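NAD-dependent aldehyde dehydrogenase (Burkholderia multivorans, PDB 5UJU) probably catalyses the NAD-dependent oxidation of aldehydes to the corresponding carboxylic acids. Local coordinates at residues 317-322 with 453-458; 353-358 with 460-465; 484-489 with 537-542. All blocks are in the same frame, centred on the assembly; numbering follows the deposited sequence.

Contact 1 lies between the other two. Its centre is about 12 Å from that of contact 2 and about 10 Å from that of contact 3. Q355 N of contact 2 is 2.8 Å from N322 O of contact 1, a probable hydrogen bond. V321 N of contact 1 is 2.9 Å from G484 O of contact 3, also a probable hydrogen bond. Contacts 2 and 3 do not touch, and their nearest atoms are about 5 Å apart. Both reach the same seven-stranded sheet. The sodium ion ties contact 1 to contact 2: G458 O binds it, and water 4, one of its ligands, also bonds to the backbone of contact 2.

Contact 1: residues 317-322 with 453-458; sequences EKAGVN and TQEWFG. With NA (sodium ion), chain C.
A319 CB packs against the carboxylate end of E455, 3.6 Å from E455 OE1. E455 CG is anti to the backbone N (chi1 -169°) and lies 3.9 Å from G320 O. The chain then bends at chi2, and CD also comes near A319 CB. Further along, V321 CG2 points at the peptide after T453, 3.8 Å from T453 O. All of these are van der Waals contacts, and they bury a modest 176 Å². Behind them, I479 of helix 469-483 touches both V321 and T453. Segment 453-458 is tied back to the carbonyls of helix 449-452: T453 OG1 bonds to R449 O, Q454 NE2 to E450 O and W456 NE1 to K451 O. At its far end, G458 O binds the sodium ion at 2.7 Å. G348 O and waters 1 to 4 complete six ligands. Water 1 lies 2.6 Å from W456 O, close enough to donate to it, and water 2 accepts from G458 N at 2.8 Å. The ion and two of its waters thus meet the backbone at W456 and G458. The sequence E-W-F-G resembles the E-x-F-G-P signature of aldehyde dehydrogenases, a loop that in relatives borders the cofactor.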
loop_
_atom_site.group_PDB
_atom_site.type_symbol
_atom_site.label_atom_id
_atom_site.label_comp_id
_atom_site.label_asym_id
_atom_site.label_seq_id
_atom_site.Cartn_x
_atom_site.Cartn_y
_atom_site.Cartn_z
ATOM N N GLU A 317 -12.370 7.438 -1.904
ATOM C CA GLU A 317 -13.021 7.863 -3.144
ATOM C C GLU A 317 -13.595 9.248 -2.892
ATOM O O GLU A 317 -14.426 9.416 -1.993
ATOM C CB GLU A 317 -14.150 6.918 -3.556
ATOM C CG GLU A 317 -13.769 5.469 -3.784
ATOM C CD GLU A 317 -13.271 5.243 -5.194
ATOM O OE1 GLU A 317 -13.607 6.073 -6.067
ATOM O OE2 GLU A 317 -12.574 4.234 -5.437
ATOM N N LYS A 318 -13.158 10.231 -3.676
ATOM C CA LYS A 318 -13.514 11.628 -3.459
ATOM C C LYS A 318 -14.132 12.196 -4.744
ATOM O O LYS A 318 -14.487 11.462 -5.665
ATOM C CB LYS A 318 -12.281 12.408 -2.979
ATOM C CG LYS A 318 -11.667 11.826 -1.668
ATOM C CD LYS A 318 -10.231 12.308 -1.414
ATOM C CE LYS A 318 -9.220 11.652 -2.340
ATOM N NZ LYS A 318 -7.823 12.029 -1.957
ATOM N N ALA A 319 -14.249 13.512 -4.808
ATOM C CA ALA A 319 -14.871 14.152 -5.960
ATOM C C ALA A 319 -13.849 14.422 -7.052
ATOM O O ALA A 319 -12.659 14.604 -6.787
ATOM C CB ALA A 319 -15.533 15.468 -5.552
ATOM N N GLY A 320 -14.326 14.457 -8.292
ATOM C CA GLY A 320 -13.485 14.875 -9.394
ATOM C C GLY A 320 -14.335 15.516 -10.465
ATOM O O GLY A 320 -15.551 15.657 -10.316
ATOM N N VAL A 321 -13.679 15.897 -11.560
ATOM C CA VAL A 321 -14.305 16.581 -12.689
ATOM C C VAL A 321 -14.234 15.630 -13.875
ATOM O O VAL A 321 -13.164 15.440 -14.468
ATOM C CB VAL A 321 -13.623 17.915 -13.007
ATOM C CG1 VAL A 321 -14.262 18.563 -14.253
ATOM C CG2 VAL A 321 -13.714 18.846 -11.798
ATOM N N ASN A 322 -15.359 15.005 -14.212
ATOM C CA ASN A 322 -15.414 14.108 -15.358
ATOM C C ASN A 322 -15.690 14.904 -16.630
ATOM O O ASN A 322 -16.538 15.802 -16.647
ATOM C CB ASN A 322 -16.480 13.039 -15.156
ATOM C CG ASN A 322 -16.182 12.159 -13.939
ATOM O OD1 ASN A 322 -15.031 11.810 -13.688
ATOM N ND2 ASN A 322 -17.214 11.826 -13.178
ATOM N N THR A 453 -14.405 23.985 -13.090
ATOM C CA THR A 453 -13.509 23.144 -12.301
ATOM C C THR A 453 -14.062 22.872 -10.912
ATOM O O THR A 453 -13.402 22.198 -10.117
ATOM C CB THR A 453 -12.113 23.767 -12.149
ATOM O OG1 THR A 453 -12.220 25.046 -11.516
ATOM C CG2 THR A 453 -11.420 23.922 -13.511
ATOM N N GLN A 454 -15.262 23.350 -10.612
ATOM C CA GLN A 454 -15.929 22.970 -9.379
ATOM C C GLN A 454 -16.771 21.736 -9.650
ATOM O O GLN A 454 -17.151 21.448 -10.787
ATOM C CB GLN A 454 -16.840 24.074 -8.843
ATOM C CG GLN A 454 -16.249 25.454 -8.758
ATOM C CD GLN A 454 -17.325 26.472 -8.467
ATOM O OE1 GLN A 454 -18.262 26.197 -7.715
ATOM N NE2 GLN A 454 -17.220 27.640 -9.080
ATOM N N GLU A 455 -17.043 20.990 -8.598
ATOM C CA GLU A 455 -17.932 19.854 -8.735
ATOM C C GLU A 455 -19.361 20.331 -8.495
ATOM O O GLU A 455 -19.629 21.093 -7.562
ATOM C CB GLU A 455 -17.507 18.737 -7.781
ATOM C CG GLU A 455 -18.193 17.401 -8.013
ATOM C CD GLU A 455 -18.927 16.892 -6.786
ATOM O OE1 GLU A 455 -18.639 17.378 -5.671
ATOM O OE2 GLU A 455 -19.784 15.998 -6.942
ATOM N N TRP A 456 -20.250 19.971 -9.403
ATOM C CA TRP A 456 -21.662 20.323 -9.303
ATOM C C TRP A 456 -22.412 19.003 -9.207
ATOM O O TRP A 456 -22.758 18.401 -10.230
ATOM C CB TRP A 456 -22.109 21.126 -10.517
ATOM C CG TRP A 456 -21.420 22.439 -10.642
ATOM C CD1 TRP A 456 -20.178 22.669 -11.163
ATOM C CD2 TRP A 456 -21.928 23.712 -10.235
ATOM N NE1 TRP A 456 -19.885 24.013 -11.118
ATOM C CE2 TRP A 456 -20.941 24.675 -10.547
ATOM C CE3 TRP A 456 -23.121 24.135 -9.644
ATOM C CZ2 TRP A 456 -21.114 26.034 -10.283
ATOM C CZ3 TRP A 456 -23.293 25.482 -9.381
ATOM C CH2 TRP A 456 -22.294 26.417 -9.697
ATOM N N PHE A 457 -22.712 18.571 -7.995
ATOM C CA PHE A 457 -23.306 17.252 -7.843
ATOM C C PHE A 457 -24.771 17.305 -8.243
ATOM O O PHE A 457 -25.529 18.154 -7.764
ATOM C CB PHE A 457 -23.154 16.727 -6.419
ATOM C CG PHE A 457 -23.787 15.386 -6.220
ATOM C CD1 PHE A 457 -23.194 14.245 -6.753
ATOM C CD2 PHE A 457 -24.976 15.259 -5.520
ATOM C CE1 PHE A 457 -23.777 12.987 -6.575
ATOM C CE2 PHE A 457 -25.567 14.008 -5.343
ATOM C CZ PHE A 457 -24.963 12.875 -5.877
ATOM N N GLY A 458 -25.160 16.410 -9.137
ATOM C CA GLY A 458 -26.503 16.406 -9.652
ATOM C C GLY A 458 -26.495 16.480 -11.161
ATOM O O GLY A 458 -25.443 16.394 -11.804
HETATM NA NA NA C . -23.152 15.106 -12.591
HETATM O O HOH W 1 -22.191 17.416 -12.587
HETATM O O HOH W 2 -23.023 14.882 -10.019
HETATM O O HOH W 3 -20.762 14.250 -13.170
HETATM O O HOH W 4 -23.671 15.675 -15.220
#

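Contact 2: residues 353-358 with 460-465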
loop_
_atom_site.group_PDB
_atom_site.type_symbol
_atom_site.label_atom_id
_atom_site.label_comp_id
_atom_site.label_asym_id
_atom_site.label_seq_id
_atom_site.Cartn_x
_atom_site.Cartn_y
_atom_site.Cartn_z
ATOM N N ALA A 353 -20.274 10.097 -13.954
ATOM C CA ALA A 353 -21.047 10.825 -14.956
ATOM C C ALA A 353 -20.279 12.042 -15.462
ATOM O O ALA A 353 -19.619 12.732 -14.679
ATOM C CB ALA A 353 -22.371 11.282 -14.363
ATOM N N PRO A 354 -20.380 12.361 -16.753
ATOM C CA PRO A 354 -19.645 13.521 -17.281
ATOM C C PRO A 354 -20.241 14.838 -16.805
ATOM O O PRO A 354 -21.456 14.988 -16.660
ATOM C CB PRO A 354 -19.795 13.375 -18.804
ATOM C CG PRO A 354 -21.096 12.630 -18.985
ATOM C CD PRO A 354 -21.183 11.681 -17.795
ATOM N N GLN A 355 -19.367 15.816 -16.587
ATOM C CA GLN A 355 -19.814 17.167 -16.277
ATOM C C GLN A 355 -19.415 18.180 -17.343
ATOM O O GLN A 355 -20.239 19.015 -17.736
ATOM C CB GLN A 355 -19.264 17.612 -14.918
ATOM C CG GLN A 355 -19.644 19.045 -14.565
ATOM C CD GLN A 355 -19.006 19.526 -13.271
ATOM O OE1 GLN A 355 -19.452 19.175 -12.185
ATOM N NE2 GLN A 355 -17.960 20.332 -13.384
ATOM N N ASN A 356 -18.168 18.147 -17.807
ATOM C CA ASN A 356 -17.631 19.139 -18.731
ATOM C C ASN A 356 -17.504 18.536 -20.124
ATOM O O ASN A 356 -16.920 17.458 -20.290
ATOM C CB ASN A 356 -16.276 19.651 -18.242
ATOM C CG ASN A 356 -16.370 20.391 -16.904
ATOM O OD1 ASN A 356 -17.451 20.577 -16.343
ATOM N ND2 ASN A 356 -15.231 20.812 -16.393
ATOM N N ILE A 357 -18.044 19.232 -21.122
ATOM C CA ILE A 357 -18.039 18.768 -22.505
ATOM C C ILE A 357 -17.358 19.847 -23.349
ATOM O O ILE A 357 -17.937 20.914 -23.586
ATOM C CB ILE A 357 -19.464 18.475 -22.997
ATOM C CG1 ILE A 357 -20.133 17.449 -22.063
ATOM C CG2 ILE A 357 -19.453 17.953 -24.431
ATOM C CD1 ILE A 357 -21.602 17.214 -22.344
ATOM N N TYR A 358 -16.123 19.586 -23.778
ATOM C CA TYR A 358 -15.327 20.572 -24.503
ATOM C C TYR A 358 -15.533 20.412 -26.004
ATOM O O TYR A 358 -15.381 19.310 -26.542
ATOM C CB TYR A 358 -13.843 20.443 -24.164
ATOM C CG TYR A 358 -13.539 20.566 -22.690
ATOM C CD1 TYR A 358 -13.602 21.799 -22.038
ATOM C CD2 TYR A 358 -13.188 19.444 -21.945
ATOM C CE1 TYR A 358 -13.323 21.899 -20.677
ATOM C CE2 TYR A 358 -12.901 19.541 -20.595
ATOM C CZ TYR A 358 -12.976 20.755 -19.965
ATOM O OH TYR A 358 -12.697 20.822 -18.615
ATOM N N ILE A 460 -26.189 18.284 -13.805
ATOM C CA ILE A 460 -25.717 19.596 -14.246
ATOM C C ILE A 460 -24.540 19.390 -15.186
ATOM O O ILE A 460 -23.625 18.624 -14.869
ATOM C CB ILE A 460 -25.294 20.456 -13.042
ATOM C CG1 ILE A 460 -26.480 20.639 -12.083
ATOM C CG2 ILE A 460 -24.641 21.777 -13.502
ATOM C CD1 ILE A 460 -26.081 21.040 -10.649
ATOM N N SER A 461 -24.551 20.065 -16.338
ATOM C CA SER A 461 -23.416 19.924 -17.241
ATOM C C SER A 461 -23.177 21.203 -18.037
ATOM O O SER A 461 -24.051 22.072 -18.155
ATOM C CB SER A 461 -23.595 18.739 -18.192
ATOM O OG SER A 461 -24.772 18.874 -18.968
ATOM N N PHE A 462 -21.960 21.295 -18.584
ATOM C CA PHE A 462 -21.489 22.464 -19.318
ATOM C C PHE A 462 -20.940 22.016 -20.666
ATOM O O PHE A 462 -20.042 21.166 -20.723
ATOM C CB PHE A 462 -20.404 23.206 -18.527
ATOM C CG PHE A 462 -20.738 23.387 -17.075
ATOM C CD1 PHE A 462 -21.650 24.345 -16.670
ATOM C CD2 PHE A 462 -20.153 22.577 -16.115
ATOM C CE1 PHE A 462 -21.970 24.496 -15.326
ATOM C CE2 PHE A 462 -20.470 22.727 -14.769
ATOM C CZ PHE A 462 -21.380 23.678 -14.378
ATOM N N VAL A 463 -21.496 22.567 -21.741
ATOM C CA VAL A 463 -20.889 22.507 -23.068
ATOM C C VAL A 463 -20.007 23.747 -23.189
ATOM O O VAL A 463 -20.498 24.877 -23.101
ATOM C CB VAL A 463 -21.960 22.457 -24.171
ATOM C CG1 VAL A 463 -21.312 22.307 -25.550
ATOM C CG2 VAL A 463 -22.937 21.306 -23.893
ATOM N N ILE A 464 -18.699 23.534 -23.330
ATOM C CA ILE A 464 -17.685 24.563 -23.102
ATOM C C ILE A 464 -16.932 24.786 -24.401
ATOM O O ILE A 464 -16.337 23.847 -24.948
ATOM C CB ILE A 464 -16.716 24.159 -21.975
ATOM C CG1 ILE A 464 -17.484 23.943 -20.670
ATOM C CG2 ILE A 464 -15.591 25.199 -21.812
ATOM C CD1 ILE A 464 -16.718 23.105 -19.649
ATOM N N ALA A 465 -16.950 26.026 -24.890
ATOM C CA ALA A 465 -16.272 26.364 -26.135
ATOM C C ALA A 465 -14.788 26.606 -25.868
ATOM O O ALA A 465 -14.427 27.485 -25.078
ATOM C CB ALA A 465 -16.911 27.598 -26.776
HETATM O O HOH W 4 -23.671 15.675 -15.220
#
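I357 O is approached by two groups of the neighbouring strand. I464 N donates to it at 2.7 Å with an N-H...O angle of 163°. The CA-H of V463 adds a longer contact, with V463 CA 3.4 Å from I357 O. I357 N in turn donates to F462 O at 2.8 Å, and F462 N donates to Q355 O at 3.0 Å. I357 therefore bonds to both F462 and I464, the ladder of a parallel pair. Strands 356-360 and 460-466 are neighbours in the seven-stranded sheet of the aldehyde dehydrogenase fold. Strand 323-326 lies beyond the first and 440-445 beyond the second. On the face with N356, F462 and Y358, the phenyl rim of F462 meets two amides. Q355 CG is anti to its backbone N (chi1 177°), and the extended chain runs beside F462 with the amide plane 86° from the ring. Q355 NE2 and N356 OD1 both lie at the ring edge, near its plane, with N356 OD1 3.4 Å from F462 CD2. Q355 NE2 donates to N356 OD1 at 3.0 Å and also bonds to Q454 O, while Q355 OE1 accepts from W456 N. N356 ND2 bonds to F452 O, and Y358 OH to Q323 NE2. I464 CD1 fits beside Y358 CE1 at 3.7 Å and also touches N356 CB. On the opposite face, I357 packs on I339 of helix 332-344. Ahead of the paired residues, water 4 donates to P354 O at 2.7 Å and to I460 O, and it is also a ligand of the sodium ion.

Contact 3: residues 484-489 with 537-542; sequences GALTLS and NPAANA
N537 turns its side-chain amide onto the backbone of A485 through a chi1 of 73° and a chi2 of 41°. The first sets CG between the backbone N and the carbonyl carbon, a crowded position. The second turns the amide so that OD1 and ND2 face the N and O of A485. A485 N donates to N537 OD1 at 3.0 Å from above the carbonyl plane. N537 ND2 donates to A485 O at 3.0 Å, in the carbonyl plane and on a lone pair of that oxygen. ND2 has a second acceptor in G508 O. OD1 also takes a second bond, from A539 N at 2.9 Å, this one in its carbonyl plane. Two backbone N-H groups thus hold OD1, one from each segment, which should fix the rotation of the amide.

The backbones come close at G484, the first residue beyond helix 469-483 and one with positive phi. It has no CB, and A539 N and the carbonyl carbon of P538 take up that side. G484 CA is 3.3 Å from N537 OD1. The P538 ring lies alongside, with CD 3.7 Å from G484 N. A539 CB presses on A485 N at 3.3 Å, a tight contact, and L486 CD2 touches the same methyl more loosely, at 4.3 Å. Beyond the turn, the N541 amide bonds to V314 O and T316 N of strand 313-317. The bond from A539 N to N537 OD1 makes an Asx turn, set within a type I beta turn from N537 to A540 that docks where helix 469-483 passes into strand 487-491.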
loop_
_atom_site.group_PDB
_atom_site.type_symbol
_atom_site.label_atom_id
_atom_site.label_comp_id
_atom_site.label_asym_id
_atom_site.label_seq_id
_atom_site.Cartn_x
_atom_site.Cartn_y
_atom_site.Cartn_z
ATOM N N GLY A 484 -8.774 16.113 -9.885
ATOM C CA GLY A 484 -9.246 14.747 -9.799
ATOM C C GLY A 484 -10.244 14.425 -10.898
ATOM O O GLY A 484 -10.864 15.308 -11.499
ATOM N N ALA A 485 -10.363 13.130 -11.196
ATOM C CA ALA A 485 -11.332 12.688 -12.192
ATOM C C ALA A 485 -11.409 11.175 -12.170
ATOM O O ALA A 485 -10.388 10.505 -12.006
ATOM C CB ALA A 485 -10.965 13.160 -13.611
ATOM N N LEU A 486 -12.613 10.649 -12.394
ATOM C CA LEU A 486 -12.812 9.215 -12.562
ATOM C C LEU A 486 -12.907 8.782 -14.015
ATOM O O LEU A 486 -12.491 7.669 -14.333
ATOM C CB LEU A 486 -14.078 8.763 -11.830
ATOM C CG LEU A 486 -14.017 8.731 -10.305
ATOM C CD1 LEU A 486 -15.298 8.111 -9.775
ATOM C CD2 LEU A 486 -12.784 7.965 -9.785
ATOM N N THR A 487 -13.454 9.612 -14.913
ATOM C CA THR A 487 -13.555 9.213 -16.308
ATOM C C THR A 487 -13.204 10.377 -17.217
ATOM O O THR A 487 -13.406 11.550 -16.876
ATOM C CB THR A 487 -14.955 8.685 -16.671
ATOM O OG1 THR A 487 -15.929 9.709 -16.458
ATOM C CG2 THR A 487 -15.333 7.454 -15.809
ATOM N N LEU A 488 -12.675 10.023 -18.383
ATOM C CA LEU A 488 -12.412 10.944 -19.481
ATOM C C LEU A 488 -12.863 10.265 -20.767
ATOM O O LEU A 488 -12.538 9.096 -21.000
ATOM C CB LEU A 488 -10.927 11.307 -19.561
ATOM C CG LEU A 488 -10.498 12.117 -20.795
ATOM C CD1 LEU A 488 -11.099 13.534 -20.766
ATOM C CD2 LEU A 488 -8.973 12.143 -20.877
ATOM N N SER A 489 -13.612 10.991 -21.595
ATOM C CA SER A 489 -14.220 10.451 -22.805
ATOM C C SER A 489 -13.834 11.332 -23.988
ATOM O O SER A 489 -13.894 12.562 -23.892
ATOM C CB SER A 489 -15.752 10.388 -22.649
ATOM O OG SER A 489 -16.397 9.803 -23.770
ATOM N N ASN A 537 -4.787 10.538 -9.108
ATOM C CA ASN A 537 -5.227 11.922 -9.107
ATOM C C ASN A 537 -6.139 12.154 -7.912
ATOM O O ASN A 537 -6.511 11.206 -7.209
ATOM C CB ASN A 537 -5.880 12.298 -10.466
ATOM C CG ASN A 537 -7.271 11.695 -10.692
ATOM O OD1 ASN A 537 -8.111 11.629 -9.794
ATOM N ND2 ASN A 537 -7.518 11.274 -11.928
ATOM N N PRO A 538 -6.467 13.429 -7.604
ATOM C CA PRO A 538 -7.170 13.727 -6.343
ATOM C C PRO A 538 -8.576 13.159 -6.181
ATOM O O PRO A 538 -9.175 13.384 -5.129
ATOM C CB PRO A 538 -7.211 15.259 -6.334
ATOM C CG PRO A 538 -5.978 15.638 -7.056
ATOM C CD PRO A 538 -5.853 14.642 -8.169
ATOM N N ALA A 539 -9.128 12.442 -7.164
ATOM C CA ALA A 539 -10.468 11.883 -6.977
ATOM C C ALA A 539 -10.477 10.611 -6.123
ATOM O O ALA A 539 -11.544 10.207 -5.643
ATOM C CB ALA A 539 -11.119 11.596 -8.330
ATOM N N ALA A 540 -9.326 9.974 -5.926
ATOM C CA ALA A 540 -9.246 8.730 -5.164
ATOM C C ALA A 540 -7.784 8.390 -4.962
ATOM O O ALA A 540 -6.977 8.588 -5.874
ATOM C CB ALA A 540 -9.954 7.574 -5.891
ATOM N N ASN A 541 -7.442 7.890 -3.770
ATOM C CA ASN A 541 -6.075 7.478 -3.503
ATOM C C ASN A 541 -5.869 5.975 -3.713
ATOM O O ASN A 541 -4.788 5.462 -3.424
ATOM C CB ASN A 541 -5.647 7.900 -2.086
ATOM C CG ASN A 541 -6.233 6.991 -0.968
ATOM O OD1 ASN A 541 -7.078 6.129 -1.213
ATOM N ND2 ASN A 541 -5.742 7.178 0.258
ATOM N N ALA A 542 -6.873 5.276 -4.241
ATOM C CA ALA A 542 -6.796 3.845 -4.491
ATOM C C ALA A 542 -7.661 3.510 -5.698
ATOM O O ALA A 542 -8.562 4.270 -6.073
ATOM C CB ALA A 542 -7.248 3.032 -3.268
#